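Local coordinates for protein 24-sterol C-methyltransferase (Haloferax volcanii, PDB 6F5Z) that is a putative class I methyltransferase that binds S-adenosyl-L-homocysteine and probably transfers methyl groups from S-adenosylmethionine as a holoenzyme with the activator Trm112, at residues 108-113 with 139-144; 180-185 with 219-224; 188-193 with 211-216. All blocks are in the same frame, centred on the assembly; numbering follows the deposited sequence.

Interaction 1: residues 108-113 with 139-144. With SAH (S-adenosyl-L-homocysteine), chain G.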
# COMPACT_ATOMS: atom_id res chain seq x y z
N TRP B 108 -13.24 3.50 -0.15
CA TRP B 108 -12.80 3.37 -1.52
C TRP B 108 -13.41 4.51 -2.32
O TRP B 108 -14.57 4.87 -2.10
CB TRP B 108 -13.35 2.05 -2.10
CG TRP B 108 -13.36 1.98 -3.60
CD1 TRP B 108 -14.39 2.32 -4.44
CD2 TRP B 108 -12.25 1.64 -4.45
NE1 TRP B 108 -14.01 2.15 -5.77
CE2 TRP B 108 -12.68 1.77 -5.80
CE3 TRP B 108 -10.92 1.24 -4.20
CZ2 TRP B 108 -11.87 1.41 -6.88
CZ3 TRP B 108 -10.09 0.93 -5.27
CH2 TRP B 108 -10.56 1.06 -6.60
N SER B 109 -12.66 5.06 -3.26
CA SER B 109 -13.24 5.99 -4.21
C SER B 109 -12.50 5.89 -5.54
O SER B 109 -11.27 5.97 -5.58
CB SER B 109 -13.24 7.41 -3.65
OG SER B 109 -13.82 8.32 -4.58
N MET B 110 -13.25 5.72 -6.63
CA MET B 110 -12.63 5.66 -7.96
C MET B 110 -13.30 6.72 -8.85
O MET B 110 -14.55 6.77 -8.94
CB MET B 110 -12.84 4.27 -8.60
CG MET B 110 -12.52 4.18 -10.09
SD MET B 110 -10.74 4.36 -10.39
CE MET B 110 -10.62 3.91 -12.13
N GLU B 111 -12.48 7.54 -9.51
CA GLU B 111 -12.95 8.51 -10.48
C GLU B 111 -14.04 9.43 -9.92
O GLU B 111 -14.92 9.85 -10.69
CB GLU B 111 -13.46 7.75 -11.74
CG GLU B 111 -12.30 7.27 -12.61
CD GLU B 111 -11.69 8.45 -13.35
OE1 GLU B 111 -11.02 9.28 -12.69
OE2 GLU B 111 -11.97 8.60 -14.56
N ALA B 112 -13.90 9.88 -8.66
CA ALA B 112 -14.92 10.74 -8.05
C ALA B 112 -14.33 11.80 -7.18
O ALA B 112 -14.91 12.86 -7.01
CB ALA B 112 -15.88 9.90 -7.20
N PHE B 113 -13.19 11.51 -6.53
CA PHE B 113 -12.69 12.41 -5.51
C PHE B 113 -12.46 13.84 -5.97
O PHE B 113 -12.74 14.77 -5.21
CB PHE B 113 -11.41 11.85 -4.87
CG PHE B 113 -10.76 12.77 -3.87
CD1 PHE B 113 -11.22 12.85 -2.57
CD2 PHE B 113 -9.72 13.62 -4.26
CE1 PHE B 113 -10.62 13.73 -1.65
CE2 PHE B 113 -9.14 14.52 -3.36
CZ PHE B 113 -9.59 14.56 -2.07
N ALA B 139 -8.51 6.38 -6.06
CA ALA B 139 -8.02 6.10 -7.41
C ALA B 139 -8.61 7.15 -8.34
O ALA B 139 -9.83 7.40 -8.30
CB ALA B 139 -8.46 4.72 -7.84
N VAL B 140 -7.75 7.78 -9.16
CA VAL B 140 -8.20 8.87 -10.00
C VAL B 140 -7.51 8.82 -11.35
O VAL B 140 -6.31 8.51 -11.42
CB VAL B 140 -7.98 10.27 -9.37
CG1 VAL B 140 -8.79 10.46 -8.08
CG2 VAL B 140 -6.50 10.55 -9.10
N ASN B 141 -8.24 9.24 -12.41
CA ASN B 141 -7.66 9.37 -13.74
C ASN B 141 -7.41 10.83 -14.11
O ASN B 141 -6.72 11.06 -15.10
CB ASN B 141 -8.54 8.69 -14.81
CG ASN B 141 -8.55 7.19 -14.64
OD1 ASN B 141 -7.68 6.65 -14.00
ND2 ASN B 141 -9.55 6.50 -15.18
N TYR B 142 -7.95 11.78 -13.34
CA TYR B 142 -7.77 13.21 -13.58
C TYR B 142 -6.73 13.68 -12.56
O TYR B 142 -7.04 13.74 -11.36
CB TYR B 142 -9.10 13.94 -13.39
CG TYR B 142 -9.01 15.44 -13.57
CD1 TYR B 142 -8.87 15.99 -14.85
CD2 TYR B 142 -9.07 16.29 -12.49
CE1 TYR B 142 -8.83 17.38 -15.03
CE2 TYR B 142 -9.07 17.68 -12.66
CZ TYR B 142 -8.93 18.21 -13.93
OH TYR B 142 -8.92 19.58 -14.09
N TYR B 143 -5.50 13.97 -13.02
CA TYR B 143 -4.42 14.37 -12.14
C TYR B 143 -3.36 15.06 -12.99
O TYR B 143 -3.36 14.90 -14.22
CB TYR B 143 -3.90 13.19 -11.28
CG TYR B 143 -3.37 12.03 -12.08
CD1 TYR B 143 -4.21 10.99 -12.48
CD2 TYR B 143 -2.02 11.95 -12.42
CE1 TYR B 143 -3.74 9.92 -13.23
CE2 TYR B 143 -1.53 10.87 -13.16
CZ TYR B 143 -2.39 9.85 -13.55
OH TYR B 143 -1.93 8.78 -14.29
N GLU B 144 -2.46 15.82 -12.34
CA GLU B 144 -1.55 16.69 -13.07
C GLU B 144 -0.69 15.99 -14.11
O GLU B 144 -0.61 16.46 -15.26
CB GLU B 144 -0.65 17.49 -12.11
CG GLU B 144 0.05 18.67 -12.79
CD GLU B 144 -0.92 19.73 -13.25
OE1 GLU B 144 -1.98 19.91 -12.61
OE2 GLU B 144 -0.57 20.46 -14.20
N SAH G . -16.85 5.08 -8.91
CA SAH G . -17.65 4.90 -10.16
CB SAH G . -18.33 6.22 -10.69
CG SAH G . -17.33 7.28 -11.12
SD SAH G . -18.18 8.77 -11.75
C SAH G . -16.81 4.27 -11.30
O SAH G . -15.58 3.99 -10.98
OXT SAH G . -17.28 4.06 -12.39
C5' SAH G . -18.25 9.86 -10.30
C4' SAH G . -19.36 9.51 -9.33
O4' SAH G . -19.22 10.37 -8.17
C3' SAH G . -20.74 9.78 -9.92
O3' SAH G . -21.64 8.69 -9.76
C2' SAH G . -21.16 11.10 -9.25
O2' SAH G . -22.57 11.28 -9.11
C1' SAH G . -20.46 11.01 -7.90
N9 SAH G . -20.16 12.31 -7.29
C8 SAH G . -19.46 13.35 -7.84
N7 SAH G . -19.30 14.38 -7.05
C5 SAH G . -19.94 13.99 -5.88
C6 SAH G . -20.14 14.64 -4.64
N6 SAH G . -19.72 15.88 -4.37
N1 SAH G . -20.84 13.97 -3.68
C2 SAH G . -21.32 12.75 -3.96
N3 SAH G . -21.19 12.04 -5.09
C4 SAH G . -20.48 12.72 -6.02
O HOH W 1 -11.91 8.91 -6.64
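One face of the W108 indole takes the backbone N of M110, offset toward the ring's rim, while the methyl of A139 meets the ring obliquely; the E111 carboxylate and the N141 amide cross with planes 47° apart, N141 OD1 being hydrogen-bonded to T218 OG1. Both segments end neighbouring parallel strands of the Rossmann-like methyltransferase sheet, at the C-terminal edge where the cofactor binds. The M110-A139 bridge is fixed by A139 N to S109 O (2.8 Å, nearly along the C=O axis) and E111 N to A139 O (2.9 Å). M110 CG is anti to its backbone N, and a bend at chi2 sets SD 3.4 Å from A139 CB. E111 leaves the strand with positive phi (54°), and its folded side chain carries OE1 to N141 N (2.8 Å), met from 55° above the carboxylate plane; Y114 OH also binds OE1. An alanine in place of E111 would lose the carboxylate and would probably loosen the turn after A139-V140. Beside the ligand, the amino N of SAH donates to M110 O (2.9 Å). Water 1 ties the strand ends together, donating to A139 O and S109 OG, which also bonds L45 O, and accepting from F113 N at 2.9 Å.

Interaction 2: residues 180-185 with 219-224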
# COMPACT_ATOMS: atom_id res chain seq x y z
N ALA B 180 0.58 5.35 2.71
CA ALA B 180 1.20 4.01 2.73
C ALA B 180 1.73 3.54 1.40
O ALA B 180 2.60 2.66 1.37
CB ALA B 180 0.21 2.99 3.26
N GLU B 181 1.18 4.08 0.31
CA GLU B 181 1.51 3.62 -1.01
C GLU B 181 1.02 4.64 -1.99
O GLU B 181 -0.01 5.29 -1.75
CB GLU B 181 0.74 2.29 -1.26
CG GLU B 181 1.19 1.56 -2.49
CD GLU B 181 0.19 1.50 -3.63
OE1 GLU B 181 0.19 2.42 -4.47
OE2 GLU B 181 -0.55 0.50 -3.71
N GLN B 182 1.73 4.78 -3.10
CA GLN B 182 1.21 5.61 -4.18
C GLN B 182 1.73 5.02 -5.48
O GLN B 182 2.93 4.72 -5.57
CB GLN B 182 1.56 7.07 -4.02
CG GLN B 182 0.84 7.89 -5.12
CD GLN B 182 1.14 9.36 -5.01
OE1 GLN B 182 2.32 9.73 -5.12
NE2 GLN B 182 0.10 10.20 -4.79
N ASP B 183 0.84 4.79 -6.44
CA ASP B 183 1.29 4.10 -7.65
C ASP B 183 0.47 4.49 -8.86
O ASP B 183 -0.59 5.10 -8.76
CB ASP B 183 1.07 2.58 -7.40
CG ASP B 183 1.90 1.60 -8.23
OD1 ASP B 183 2.84 2.06 -8.93
OD2 ASP B 183 1.68 0.37 -8.09
N SER B 184 0.98 4.10 -10.04
CA SER B 184 0.28 4.20 -11.31
C SER B 184 -0.15 2.77 -11.69
O SER B 184 0.67 1.85 -11.62
CB SER B 184 1.24 4.70 -12.39
OG SER B 184 1.65 6.02 -12.10
N ILE B 185 -1.41 2.58 -12.05
CA ILE B 185 -1.93 1.28 -12.46
C ILE B 185 -2.29 1.40 -13.94
O ILE B 185 -3.19 2.18 -14.31
CB ILE B 185 -3.18 0.92 -11.62
CG1 ILE B 185 -2.75 0.83 -10.11
CG2 ILE B 185 -3.73 -0.45 -12.08
CD1 ILE B 185 -3.93 0.51 -9.19
N LEU B 219 -3.99 6.87 -11.16
CA LEU B 219 -3.18 7.14 -9.97
C LEU B 219 -3.91 6.56 -8.76
O LEU B 219 -5.10 6.81 -8.56
CB LEU B 219 -3.04 8.67 -9.80
CG LEU B 219 -2.53 9.15 -8.41
CD1 LEU B 219 -1.11 8.71 -8.18
CD2 LEU B 219 -2.52 10.69 -8.36
N LEU B 220 -3.19 5.80 -7.91
CA LEU B 220 -3.76 5.31 -6.68
C LEU B 220 -2.94 5.85 -5.53
O LEU B 220 -1.72 5.67 -5.54
CB LEU B 220 -3.74 3.77 -6.61
CG LEU B 220 -4.10 3.15 -5.24
CD1 LEU B 220 -5.60 3.39 -4.91
CD2 LEU B 220 -3.80 1.62 -5.26
N THR B 221 -3.63 6.47 -4.52
CA THR B 221 -2.92 6.88 -3.30
C THR B 221 -3.64 6.21 -2.15
O THR B 221 -4.87 6.23 -2.10
CB THR B 221 -2.95 8.41 -3.13
OG1 THR B 221 -2.56 9.05 -4.36
CG2 THR B 221 -2.01 8.90 -2.00
N VAL B 222 -2.88 5.60 -1.23
CA VAL B 222 -3.46 4.87 -0.08
C VAL B 222 -3.08 5.58 1.21
O VAL B 222 -1.89 5.83 1.42
CB VAL B 222 -2.92 3.43 -0.05
CG1 VAL B 222 -3.43 2.66 1.18
CG2 VAL B 222 -3.33 2.69 -1.33
N GLY B 223 -4.09 5.94 2.00
CA GLY B 223 -3.88 6.60 3.28
C GLY B 223 -4.38 5.74 4.43
O GLY B 223 -5.26 4.90 4.25
N VAL B 224 -3.73 5.87 5.60
CA VAL B 224 -4.11 5.11 6.78
C VAL B 224 -4.50 6.11 7.87
O VAL B 224 -3.77 7.09 8.10
CB VAL B 224 -2.97 4.19 7.26
CG1 VAL B 224 -3.33 3.54 8.59
CG2 VAL B 224 -2.69 3.11 6.22
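Strands 178-185 and 218-224 form the antiparallel end of the mixed seven-stranded methyltransferase sheet, the segments running at 175° to each other with axes 4.8 Å apart. Pair D183-L220 makes both its hydrogen bonds and E181-V222 one, V222 N to E181 O; the non-hydrogen-bonded pair Q182-T221 between them closes to 4.4 Å between CA atoms. The ladder is regular at D183-L220: D183 N meets L220 O in the carbonyl plane, and L220 N returns to D183 O at 2.8 Å, nearly along the C=O axis. A180 and E181 together face V222 in a classic-type beta bulge: A180 N reaches V222 O (2.8 Å) from above the carbonyl plane, leaving buried E181 N without a partner.

On the face of Q182 and T221 a side-chain bond reinforces the pairing. Q182 has CG anti to the backbone N (chi1 -174°) and runs on extended, alongside T221, so that NE2 donates to T221 OG1 at 2.9 Å with an N-H...O angle of 173°; OG1 lies in the amide plane. H165 O also binds NE2 and R169 binds OE1, while L219 CD1 packs against Q182 CG (3.7 Å). On the other face E181 crosses L220, with OE2 3.8 Å from L220 CD2. R33 forms salt bridges with E181 and D183, probably stabilising their charges at the interface with the second subunit, another copy of this protein, whose E181 brings a like charge close and which shares backbone hydrogen bonds with Q182. Strand order 3-2-1-4-5-7-6, with 218-224 antiparallel between 134-140 and 178-185, is the signature of the class I methyltransferase fold.

Interaction 3: residues 188-193 with 211-216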
# COMPACT_ATOMS: atom_id res chain seq x y z
N LEU B 188 -4.30 -2.06 -19.34
CA LEU B 188 -3.75 -2.94 -20.38
C LEU B 188 -4.86 -3.51 -21.25
O LEU B 188 -4.56 -4.18 -22.25
CB LEU B 188 -3.01 -4.12 -19.73
CG LEU B 188 -1.79 -3.78 -18.86
CD1 LEU B 188 -1.08 -5.06 -18.40
CD2 LEU B 188 -0.81 -2.86 -19.57
N ASP B 189 -6.11 -3.30 -20.87
CA ASP B 189 -7.25 -3.89 -21.58
C ASP B 189 -7.74 -3.08 -22.73
O ASP B 189 -8.25 -3.64 -23.70
CB ASP B 189 -8.41 -4.16 -20.62
CG ASP B 189 -8.03 -5.23 -19.63
OD1 ASP B 189 -7.66 -6.34 -20.07
OD2 ASP B 189 -7.99 -4.93 -18.41
N ILE B 190 -7.67 -1.76 -22.62
CA ILE B 190 -8.19 -0.93 -23.71
C ILE B 190 -7.38 -1.18 -24.99
O ILE B 190 -6.14 -1.21 -24.95
CB ILE B 190 -8.26 0.58 -23.32
CG1 ILE B 190 -9.03 1.38 -24.39
CG2 ILE B 190 -6.87 1.16 -23.01
CD1 ILE B 190 -9.44 2.82 -23.99
N ASP B 191 -8.10 -1.39 -26.10
CA ASP B 191 -7.45 -1.67 -27.38
C ASP B 191 -6.82 -0.39 -27.94
O ASP B 191 -7.42 0.68 -27.88
CB ASP B 191 -8.50 -2.20 -28.39
CG ASP B 191 -7.94 -2.51 -29.78
OD1 ASP B 191 -7.06 -3.39 -29.88
OD2 ASP B 191 -8.38 -1.86 -30.76
N ILE B 192 -5.59 -0.51 -28.41
CA ILE B 192 -4.89 0.62 -29.02
C ILE B 192 -4.69 0.25 -30.49
O ILE B 192 -3.94 -0.68 -30.78
CB ILE B 192 -3.58 0.99 -28.30
CG1 ILE B 192 -3.92 1.44 -26.84
CG2 ILE B 192 -2.85 2.14 -29.07
CD1 ILE B 192 -2.74 1.78 -26.03
N PRO B 193 -5.42 0.91 -31.42
CA PRO B 193 -5.29 0.56 -32.85
C PRO B 193 -3.88 0.79 -33.39
O PRO B 193 -3.05 1.49 -32.81
CB PRO B 193 -6.27 1.52 -33.54
CG PRO B 193 -7.21 2.00 -32.49
CD PRO B 193 -6.38 2.03 -31.22
N GLU B 211 0.77 6.39 -24.01
CA GLU B 211 1.23 7.10 -22.81
C GLU B 211 0.08 7.22 -21.80
O GLU B 211 0.26 6.90 -20.62
CB GLU B 211 1.77 8.49 -23.19
CG GLU B 211 2.40 9.21 -22.03
CD GLU B 211 2.90 10.58 -22.43
OE1 GLU B 211 2.09 11.39 -22.94
OE2 GLU B 211 4.12 10.82 -22.26
N ARG B 212 -1.12 7.58 -22.26
CA ARG B 212 -2.28 7.73 -21.38
C ARG B 212 -2.57 6.44 -20.61
O ARG B 212 -2.75 6.46 -19.38
CB ARG B 212 -3.55 8.14 -22.17
CG ARG B 212 -4.88 7.94 -21.41
CD ARG B 212 -4.98 8.84 -20.17
NE ARG B 212 -6.24 8.55 -19.50
CZ ARG B 212 -6.39 7.59 -18.58
NH1 ARG B 212 -5.36 6.86 -18.20
NH2 ARG B 212 -7.59 7.35 -18.06
N TYR B 213 -2.65 5.32 -21.34
CA TYR B 213 -3.13 4.09 -20.73
C TYR B 213 -2.07 3.15 -20.22
O TYR B 213 -2.28 2.54 -19.17
CB TYR B 213 -4.10 3.36 -21.70
CG TYR B 213 -5.36 4.16 -21.95
CD1 TYR B 213 -6.31 4.36 -20.95
CD2 TYR B 213 -5.63 4.72 -23.21
CE1 TYR B 213 -7.44 5.14 -21.16
CE2 TYR B 213 -6.78 5.49 -23.42
CZ TYR B 213 -7.68 5.68 -22.40
OH TYR B 213 -8.83 6.42 -22.59
N ARG B 214 -0.99 2.94 -21.00
CA ARG B 214 0.03 1.96 -20.60
C ARG B 214 1.05 2.58 -19.67
O ARG B 214 1.61 1.84 -18.86
CB ARG B 214 0.73 1.34 -21.84
CG ARG B 214 -0.22 0.73 -22.89
CD ARG B 214 -1.12 -0.40 -22.39
NE ARG B 214 -1.62 -1.19 -23.50
CZ ARG B 214 -2.88 -1.20 -23.95
NH1 ARG B 214 -3.83 -0.50 -23.32
NH2 ARG B 214 -3.20 -1.90 -25.03
N THR B 215 1.29 3.91 -19.76
CA THR B 215 2.33 4.56 -18.96
C THR B 215 1.76 5.25 -17.74
O THR B 215 2.19 4.95 -16.63
CB THR B 215 3.16 5.51 -19.84
OG1 THR B 215 3.72 4.78 -20.94
CG2 THR B 215 4.29 6.19 -19.08
N PHE B 216 0.87 6.23 -17.93
CA PHE B 216 0.30 6.99 -16.80
C PHE B 216 -0.76 6.16 -16.07
O PHE B 216 -0.69 5.97 -14.85
CB PHE B 216 -0.35 8.30 -17.29
CG PHE B 216 0.59 9.30 -17.94
CD1 PHE B 216 1.94 9.32 -17.60
CD2 PHE B 216 0.14 10.19 -18.91
CE1 PHE B 216 2.81 10.27 -18.16
CE2 PHE B 216 1.00 11.17 -19.44
CZ PHE B 216 2.33 11.20 -19.07
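Segment 188-193 is an irregular loop passing the last turn of helix 206-216, its backbone coming nearest at L188 and R214, whose CA atoms are 6.2 Å apart. The helix is widened here: F216 N bonds E211 O at 2.8 Å, a pi-type turn, whereas the T215 N to E211 O bond is weak.

R214 carries the polar part. Its CG is anti to the carbonyl carbon, and a bend at chi2 swings the guanidinium over to the loop, where NH1 and NH2 approach end-on and both donate to one atom. R214 NH1 meets I190 O at 2.9 Å on a lone pair, R214 NH2 the same I190 O at 3.0 Å, nearly along the C=O axis. Since I190 O is only 2° out of the guanidinium plane, the edge is used for hydrogen bonding and the faces are left to other neighbours. I192 reaches in tip to tip, placing CD1 over the centre of one face, 3.6 Å from R214 CZ, and backbone atoms of L188 lie over the opposite face. D187 O, just ahead of L188, also accepts from NH1. Further back, L188 CD2 rests 3.8 Å from R214 CD.

The I190 side chain packs on Y213, its CG2 also touching the R214 tip. With CG1 anti to the backbone N (chi1 -170°), CG2 takes the crowded position and makes a CH-pi contact over the Y213 ring face, 3.9 Å from the centroid and 25° off the normal; CD1 follows to Y213 CZ. R212 CG occupies the ring's other face. The guanidinium is therefore held by neutral carbonyls and hydrocarbon, so its positive charge is probably not neutralised within this surface contact: the nearby D191 OD1 stays 6.4 Å from R214 NH2.

How the interactions relate
Interactions 1 and 2 lie in the buried sheet and interaction 3 on the surface, with centres about 11 Å apart for the first two, and about 17 and 20 Å from the third. The first two share a seam: V140 O and L219 N, 2.9 Å apart, probably hydrogen-bond strand 134-140 to strand 218-224. Interaction 1 sits in the parallel part of the sheet, at the strand ends beside the cofactor, where carboxylate and water supplement few backbone bonds; interaction 2 is a longer antiparallel ladder beside a second subunit. Interaction 3 belongs to the connection between the two strands of interaction 2, touching it through S184 CB and F216 O (3.4 Å), and replaces strand pairing with arginine-carbonyl and CH-pi contacts.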